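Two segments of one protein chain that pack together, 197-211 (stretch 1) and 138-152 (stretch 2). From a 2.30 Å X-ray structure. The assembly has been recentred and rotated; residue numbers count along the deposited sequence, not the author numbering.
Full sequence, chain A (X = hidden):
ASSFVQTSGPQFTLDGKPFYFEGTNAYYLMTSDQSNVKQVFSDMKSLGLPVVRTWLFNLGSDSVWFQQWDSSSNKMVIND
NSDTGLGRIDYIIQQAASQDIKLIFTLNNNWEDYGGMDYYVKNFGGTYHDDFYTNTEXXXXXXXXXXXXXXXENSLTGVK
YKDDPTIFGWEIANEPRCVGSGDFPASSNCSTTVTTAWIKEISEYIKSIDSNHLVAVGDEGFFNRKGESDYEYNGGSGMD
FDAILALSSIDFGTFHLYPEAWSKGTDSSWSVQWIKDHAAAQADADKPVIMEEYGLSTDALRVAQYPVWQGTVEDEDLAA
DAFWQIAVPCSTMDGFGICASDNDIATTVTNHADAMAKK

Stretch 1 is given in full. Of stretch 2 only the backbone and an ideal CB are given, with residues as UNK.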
# COMPACT_ATOMS: atom_id res chain seq x y z
N ALA A 197 -17.39 -4.11 -5.75
CA ALA A 197 -18.36 -3.02 -5.56
C ALA A 197 -17.99 -2.11 -4.37
O ALA A 197 -18.13 -0.90 -4.45
CB ALA A 197 -19.77 -3.58 -5.41
N TRP A 198 -17.50 -2.71 -3.30
CA TRP A 198 -17.00 -1.95 -2.16
C TRP A 198 -15.81 -1.11 -2.56
O TRP A 198 -15.69 0.04 -2.15
CB TRP A 198 -16.65 -2.88 -1.01
CG TRP A 198 -15.94 -2.20 0.13
CD1 TRP A 198 -16.49 -1.40 1.13
CD2 TRP A 198 -14.50 -2.23 0.44
NE1 TRP A 198 -15.53 -0.95 1.99
CE2 TRP A 198 -14.31 -1.41 1.64
CE3 TRP A 198 -13.39 -2.83 -0.14
CZ2 TRP A 198 -13.07 -1.22 2.22
CZ3 TRP A 198 -12.14 -2.63 0.45
CH2 TRP A 198 -11.98 -1.85 1.60
N ILE A 199 -14.94 -1.68 -3.39
CA ILE A 199 -13.77 -0.96 -3.91
C ILE A 199 -14.21 0.20 -4.79
O ILE A 199 -13.59 1.26 -4.78
CB ILE A 199 -12.85 -1.88 -4.74
CG1 ILE A 199 -12.24 -2.99 -3.85
CG2 ILE A 199 -11.78 -1.08 -5.48
CD1 ILE A 199 -11.17 -2.52 -2.88
N LYS A 200 -15.29 -0.01 -5.54
CA LYS A 200 -15.79 0.97 -6.49
C LYS A 200 -16.22 2.26 -5.78
O LYS A 200 -15.70 3.34 -6.10
CB LYS A 200 -16.96 0.38 -7.29
CG LYS A 200 -17.51 1.27 -8.39
CD LYS A 200 -18.55 0.52 -9.21
CE LYS A 200 -18.95 1.28 -10.46
NZ LYS A 200 -19.90 2.38 -10.15
N GLU A 201 -17.13 2.13 -4.81
CA GLU A 201 -17.71 3.30 -4.15
C GLU A 201 -16.75 4.03 -3.21
O GLU A 201 -16.83 5.26 -3.08
CB GLU A 201 -19.02 2.94 -3.44
CG GLU A 201 -18.86 2.38 -2.03
CD GLU A 201 -20.17 2.37 -1.26
OE1 GLU A 201 -20.46 1.33 -0.62
OE2 GLU A 201 -20.90 3.38 -1.31
N ILE A 202 -15.87 3.29 -2.55
CA ILE A 202 -14.84 3.91 -1.70
C ILE A 202 -13.86 4.72 -2.55
O ILE A 202 -13.53 5.85 -2.21
CB ILE A 202 -14.09 2.87 -0.84
CG1 ILE A 202 -15.04 2.23 0.19
CG2 ILE A 202 -12.88 3.49 -0.15
CD1 ILE A 202 -15.69 3.19 1.17
N SER A 203 -13.42 4.15 -3.67
CA SER A 203 -12.51 4.89 -4.56
C SER A 203 -13.22 6.08 -5.20
O SER A 203 -12.62 7.14 -5.38
CB SER A 203 -11.86 3.98 -5.62
OG SER A 203 -12.82 3.39 -6.48
N GLU A 204 -14.50 5.91 -5.53
CA GLU A 204 -15.31 7.04 -6.01
C GLU A 204 -15.48 8.09 -4.92
O GLU A 204 -15.38 9.28 -5.20
CB GLU A 204 -16.66 6.58 -6.57
CG GLU A 204 -16.58 6.09 -8.01
CD GLU A 204 -17.82 5.34 -8.48
OE1 GLU A 204 -18.82 5.24 -7.72
OE2 GLU A 204 -17.80 4.84 -9.63
N TYR A 205 -15.70 7.66 -3.68
CA TYR A 205 -15.80 8.61 -2.57
C TYR A 205 -14.51 9.42 -2.40
O TYR A 205 -14.56 10.63 -2.18
CB TYR A 205 -16.19 7.92 -1.26
CG TYR A 205 -16.35 8.89 -0.10
CD1 TYR A 205 -17.46 9.73 -0.01
CD2 TYR A 205 -15.38 8.96 0.91
CE1 TYR A 205 -17.60 10.62 1.05
CE2 TYR A 205 -15.51 9.84 1.97
CZ TYR A 205 -16.62 10.67 2.04
OH TYR A 205 -16.75 11.54 3.09
N ILE A 206 -13.35 8.75 -2.49
CA ILE A 206 -12.06 9.45 -2.49
C ILE A 206 -12.00 10.44 -3.65
O ILE A 206 -11.63 11.60 -3.45
CB ILE A 206 -10.85 8.48 -2.51
CG1 ILE A 206 -10.79 7.67 -1.21
CG2 ILE A 206 -9.54 9.23 -2.72
CD1 ILE A 206 -9.79 6.53 -1.24
N LYS A 207 -12.39 10.00 -4.85
CA LYS A 207 -12.33 10.88 -6.02
C LYS A 207 -13.21 12.14 -5.93
O LYS A 207 -12.83 13.19 -6.46
CB LYS A 207 -12.64 10.10 -7.30
CG LYS A 207 -11.51 9.19 -7.77
CD LYS A 207 -10.29 9.96 -8.26
CE LYS A 207 -9.26 9.01 -8.85
NZ LYS A 207 -8.24 9.73 -9.65
N SER A 208 -14.35 12.04 -5.25
CA SER A 208 -15.26 13.19 -5.09
C SER A 208 -14.69 14.29 -4.19
O SER A 208 -14.94 15.47 -4.43
CB SER A 208 -16.66 12.74 -4.61
OG SER A 208 -16.66 12.37 -3.24
N ILE A 209 -13.93 13.92 -3.16
CA ILE A 209 -13.20 14.91 -2.35
C ILE A 209 -11.88 15.34 -3.03
O ILE A 209 -11.59 16.53 -3.15
CB ILE A 209 -12.89 14.39 -0.93
CG1 ILE A 209 -14.18 13.97 -0.19
CG2 ILE A 209 -12.09 15.42 -0.14
CD1 ILE A 209 -14.97 15.12 0.42
N ASP A 210 -11.09 14.37 -3.47
CA ASP A 210 -9.73 14.65 -3.94
C ASP A 210 -9.61 14.41 -5.45
O ASP A 210 -9.60 13.27 -5.91
CB ASP A 210 -8.73 13.81 -3.16
CG ASP A 210 -7.27 14.07 -3.56
OD1 ASP A 210 -6.97 14.53 -4.69
OD2 ASP A 210 -6.39 13.78 -2.73
N SER A 211 -9.50 15.50 -6.20
CA SER A 211 -9.35 15.40 -7.65
C SER A 211 -7.89 15.58 -8.10
O SER A 211 -7.61 15.64 -9.29
CB SER A 211 -10.24 16.43 -8.34
OG SER A 211 -9.96 17.73 -7.85
N UNK A 138 -20.83 0.86 9.02
CA UNK A 138 -19.36 0.68 8.99
C UNK A 138 -18.68 1.47 7.86
O UNK A 138 -17.64 2.10 8.08
CB UNK A 138 -19.03 -0.80 8.84
N UNK A 139 -19.27 1.43 6.67
CA UNK A 139 -18.79 2.18 5.49
C UNK A 139 -18.79 3.70 5.73
O UNK A 139 -17.89 4.40 5.27
CB UNK A 139 -19.66 1.85 4.27
N UNK A 140 -19.80 4.20 6.45
CA UNK A 140 -19.92 5.63 6.74
C UNK A 140 -18.85 6.12 7.72
O UNK A 140 -18.45 7.30 7.68
CB UNK A 140 -21.31 5.93 7.30
N UNK A 141 -18.38 5.21 8.57
CA UNK A 141 -17.29 5.48 9.49
C UNK A 141 -15.95 5.49 8.76
O UNK A 141 -15.05 6.28 9.09
CB UNK A 141 -17.28 4.44 10.61
N UNK A 142 -15.80 4.61 7.77
CA UNK A 142 -14.61 4.62 6.93
C UNK A 142 -14.59 5.89 6.09
O UNK A 142 -13.55 6.55 5.96
CB UNK A 142 -14.56 3.38 6.04
N UNK A 143 -15.76 6.26 5.56
CA UNK A 143 -15.89 7.48 4.77
C UNK A 143 -15.52 8.73 5.56
O UNK A 143 -14.63 9.49 5.15
CB UNK A 143 -17.32 7.61 4.24
N UNK A 144 -16.17 8.94 6.70
CA UNK A 144 -15.87 10.10 7.54
C UNK A 144 -14.38 10.19 7.91
O UNK A 144 -13.84 11.29 8.03
CB UNK A 144 -16.72 10.05 8.81
N UNK A 145 -13.72 9.05 8.06
CA UNK A 145 -12.28 9.01 8.32
C UNK A 145 -11.51 9.49 7.10
O UNK A 145 -10.61 10.33 7.22
CB UNK A 145 -11.84 7.60 8.70
N UNK A 146 -11.88 8.95 5.93
CA UNK A 146 -11.27 9.34 4.66
C UNK A 146 -11.40 10.84 4.45
O UNK A 146 -10.41 11.52 4.18
CB UNK A 146 -11.91 8.58 3.50
N UNK A 147 -12.61 11.36 4.60
CA UNK A 147 -12.88 12.80 4.52
C UNK A 147 -11.97 13.60 5.43
O UNK A 147 -11.41 14.60 5.02
CB UNK A 147 -14.34 13.09 4.88
N UNK A 148 -11.84 13.15 6.67
CA UNK A 148 -11.02 13.84 7.67
C UNK A 148 -9.57 13.88 7.26
O UNK A 148 -8.92 14.92 7.35
CB UNK A 148 -11.15 13.16 9.04
N UNK A 149 -9.06 12.74 6.79
CA UNK A 149 -7.65 12.64 6.42
C UNK A 149 -7.35 13.49 5.20
O UNK A 149 -6.39 14.28 5.22
CB UNK A 149 -7.27 11.18 6.15
N UNK A 150 -8.17 13.38 4.16
CA UNK A 150 -7.96 14.15 2.92
C UNK A 150 -8.12 15.66 3.13
O UNK A 150 -7.44 16.45 2.47
CB UNK A 150 -8.94 13.68 1.84
N UNK A 151 -9.02 16.04 4.04
CA UNK A 151 -9.29 17.45 4.33
C UNK A 151 -8.32 18.10 5.32
O UNK A 151 -8.19 19.32 5.35
CB UNK A 151 -10.71 17.58 4.87
N UNK A 152 -7.64 17.28 6.12
CA UNK A 152 -6.74 17.79 7.15
C UNK A 152 -5.75 18.80 6.60
O UNK A 152 -5.12 18.56 5.57
CB UNK A 152 -5.98 16.63 7.81

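The two segments are helices running in roughly the same direction, their axes 32° apart and 10.3 Å from each other at closest approach. Stretch 1 offers a mostly apolar ridge of Trp198, Ile202, Tyr205, Ile206 and Ile209, with the carboxylate of Glu201 along one flank.

At position 138 the CB has nothing of stretch 1 within 5.5 Å, so this contact sets no preference; the residue is Met138. Position 139 points toward stretch 1, its ideal CB 5.0 Å from Glu201 OE1 and 5.2 Å from Ile202 CD1, with the indole of Trp198 also near. A medium aliphatic chain would suit, and a polar group reaching the carboxylate is conceivable. Ile139 takes the apolar option: its CG2 lies 4.0 Å from Ile202 CD1, while its CG1 approaches the edge of the Trp198 ring.

Positions 140 and 141 are left free by stretch 1, the first pointing away and the second out of reach; they are Asp140 and Ser141.

Position 142 points toward stretch 1, but its ideal CB is still 5.0 Å from Ile202 CD1. That gap favours a long apolar or aromatic side chain able to reach Ile202 and Trp198. Phe142, with chi1 t, spans it: its CE2 is 3.9 Å from Trp198 CZ2 and 4.0 Å from Ile202 CG2.

At position 143 CA-to-CB points sideways, and the ideal CB is only 3.7 Å from Tyr205 CE2. Here an aliphatic stem could lie over the phenol ring, and a basic end could answer Glu201; leucine, methionine, lysine or arginine are all plausible. Lys143 meets both demands. Its CG sits 3.8 Å from the centroid of the Tyr205 ring, over the face in a CH-pi contact, and the extended chain carries NZ to 3.5 Å from Glu201 OE2 in a salt bridge.

Positions 144 and 145, pointing away and sideways, have no stretch 1 atom near their ideal CB atoms and hold Glu144 and Tyr145.

Position 146 faces stretch 1, its ideal CB 4.1 Å from Tyr205 CE2 and 4.9 Å from Ile206 CG1. A branched aliphatic residue fits such surroundings. Ile146 places CG2 3.8 Å from Ile206 CG1 and at the edge of the Tyr205 ring, while CD1 reaches to 3.9 Å from Ile202 CG2.

At position 147 the ideal CB lies 3.4 Å from Tyr205 OH, which favours a small residue such as alanine or serine. It is Ser147, and its hydroxyl makes no hydrogen bond to stretch 1.

Positions 148 and 149 are out of reach and hold His148 and Val149. Position 150 points toward the end of the stretch 1 helix, with Ile209 CG2 4.1 Å from its ideal CB; leucine or methionine would suit. Leu150 CD1 lies 3.7 Å from Asp210 CB and 4.0 Å from both Ile206 CG2 and Ile209 CB.

Position 151 points sideways, allowing many residues. Asn151 bends back to its own helix, ND2 bonding weakly to Ser147 O at 2.8 Å. Position 152, beyond the helix, is unconstrained and holds Arg152.

Stretch 2, residues 138-152: MIDSFKEYISHVLNR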
# COMPACT_ATOMS: atom_id res chain seq x y z
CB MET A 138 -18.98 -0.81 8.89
CG MET A 138 -19.10 -1.59 10.19
SD MET A 138 -18.81 -3.37 10.01
CE MET A 138 -19.58 -4.02 11.49
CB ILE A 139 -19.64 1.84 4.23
CG1 ILE A 139 -19.54 0.35 3.88
CG2 ILE A 139 -19.24 2.71 3.04
CD1 ILE A 139 -20.56 -0.14 2.86
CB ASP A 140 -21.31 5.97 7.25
CG ASP A 140 -22.34 6.02 6.14
OD1 ASP A 140 -21.94 6.16 4.97
OD2 ASP A 140 -23.55 5.91 6.44
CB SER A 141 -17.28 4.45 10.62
OG SER A 141 -16.35 4.79 11.62
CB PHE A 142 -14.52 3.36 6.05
CG PHE A 142 -13.18 3.19 5.34
CD1 PHE A 142 -12.00 3.73 5.86
CD2 PHE A 142 -13.11 2.46 4.15
CE1 PHE A 142 -10.79 3.58 5.20
CE2 PHE A 142 -11.89 2.30 3.49
CZ PHE A 142 -10.73 2.86 4.01
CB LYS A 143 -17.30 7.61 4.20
CG LYS A 143 -17.54 6.77 2.96
CD LYS A 143 -18.99 6.88 2.52
CE LYS A 143 -19.22 6.12 1.22
NZ LYS A 143 -20.65 6.20 0.79
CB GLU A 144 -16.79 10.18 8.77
CG GLU A 144 -16.56 9.12 9.84
CD GLU A 144 -17.50 9.25 11.05
OE1 GLU A 144 -17.47 8.34 11.92
OE2 GLU A 144 -18.25 10.25 11.13
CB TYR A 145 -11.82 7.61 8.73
CG TYR A 145 -10.33 7.50 8.98
CD1 TYR A 145 -9.75 8.07 10.12
CD2 TYR A 145 -9.49 6.82 8.09
CE1 TYR A 145 -8.39 7.97 10.36
CE2 TYR A 145 -8.12 6.72 8.32
CZ TYR A 145 -7.57 7.29 9.45
OH TYR A 145 -6.22 7.20 9.70
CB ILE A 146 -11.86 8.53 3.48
CG1 ILE A 146 -11.28 7.12 3.46
CG2 ILE A 146 -11.62 9.22 2.13
CD1 ILE A 146 -12.05 6.15 2.60
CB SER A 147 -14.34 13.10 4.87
OG SER A 147 -14.52 14.48 5.16
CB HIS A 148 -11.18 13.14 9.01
CG HIS A 148 -10.56 13.89 10.16
ND1 HIS A 148 -11.29 14.51 11.10
CD2 HIS A 148 -9.22 14.11 10.49
CE1 HIS A 148 -10.47 15.10 11.99
NE2 HIS A 148 -9.21 14.85 11.61
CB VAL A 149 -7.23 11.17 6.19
CG1 VAL A 149 -5.81 11.10 5.62
CG2 VAL A 149 -7.30 10.39 7.49
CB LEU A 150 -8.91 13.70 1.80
CG LEU A 150 -9.06 12.23 1.38
CD1 LEU A 150 -9.75 12.15 0.03
CD2 LEU A 150 -7.74 11.50 1.33
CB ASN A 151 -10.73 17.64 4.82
CG ASN A 151 -11.73 17.59 3.69
OD1 ASN A 151 -11.60 18.31 2.69
ND2 ASN A 151 -12.75 16.75 3.83
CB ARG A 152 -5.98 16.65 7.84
CG ARG A 152 -5.27 17.11 9.10
CD ARG A 152 -4.31 16.08 9.67
NE ARG A 152 -3.33 16.70 10.57
CZ ARG A 152 -3.58 17.11 11.82
NH1 ARG A 152 -4.79 16.97 12.35
NH2 ARG A 152 -2.61 17.65 12.53
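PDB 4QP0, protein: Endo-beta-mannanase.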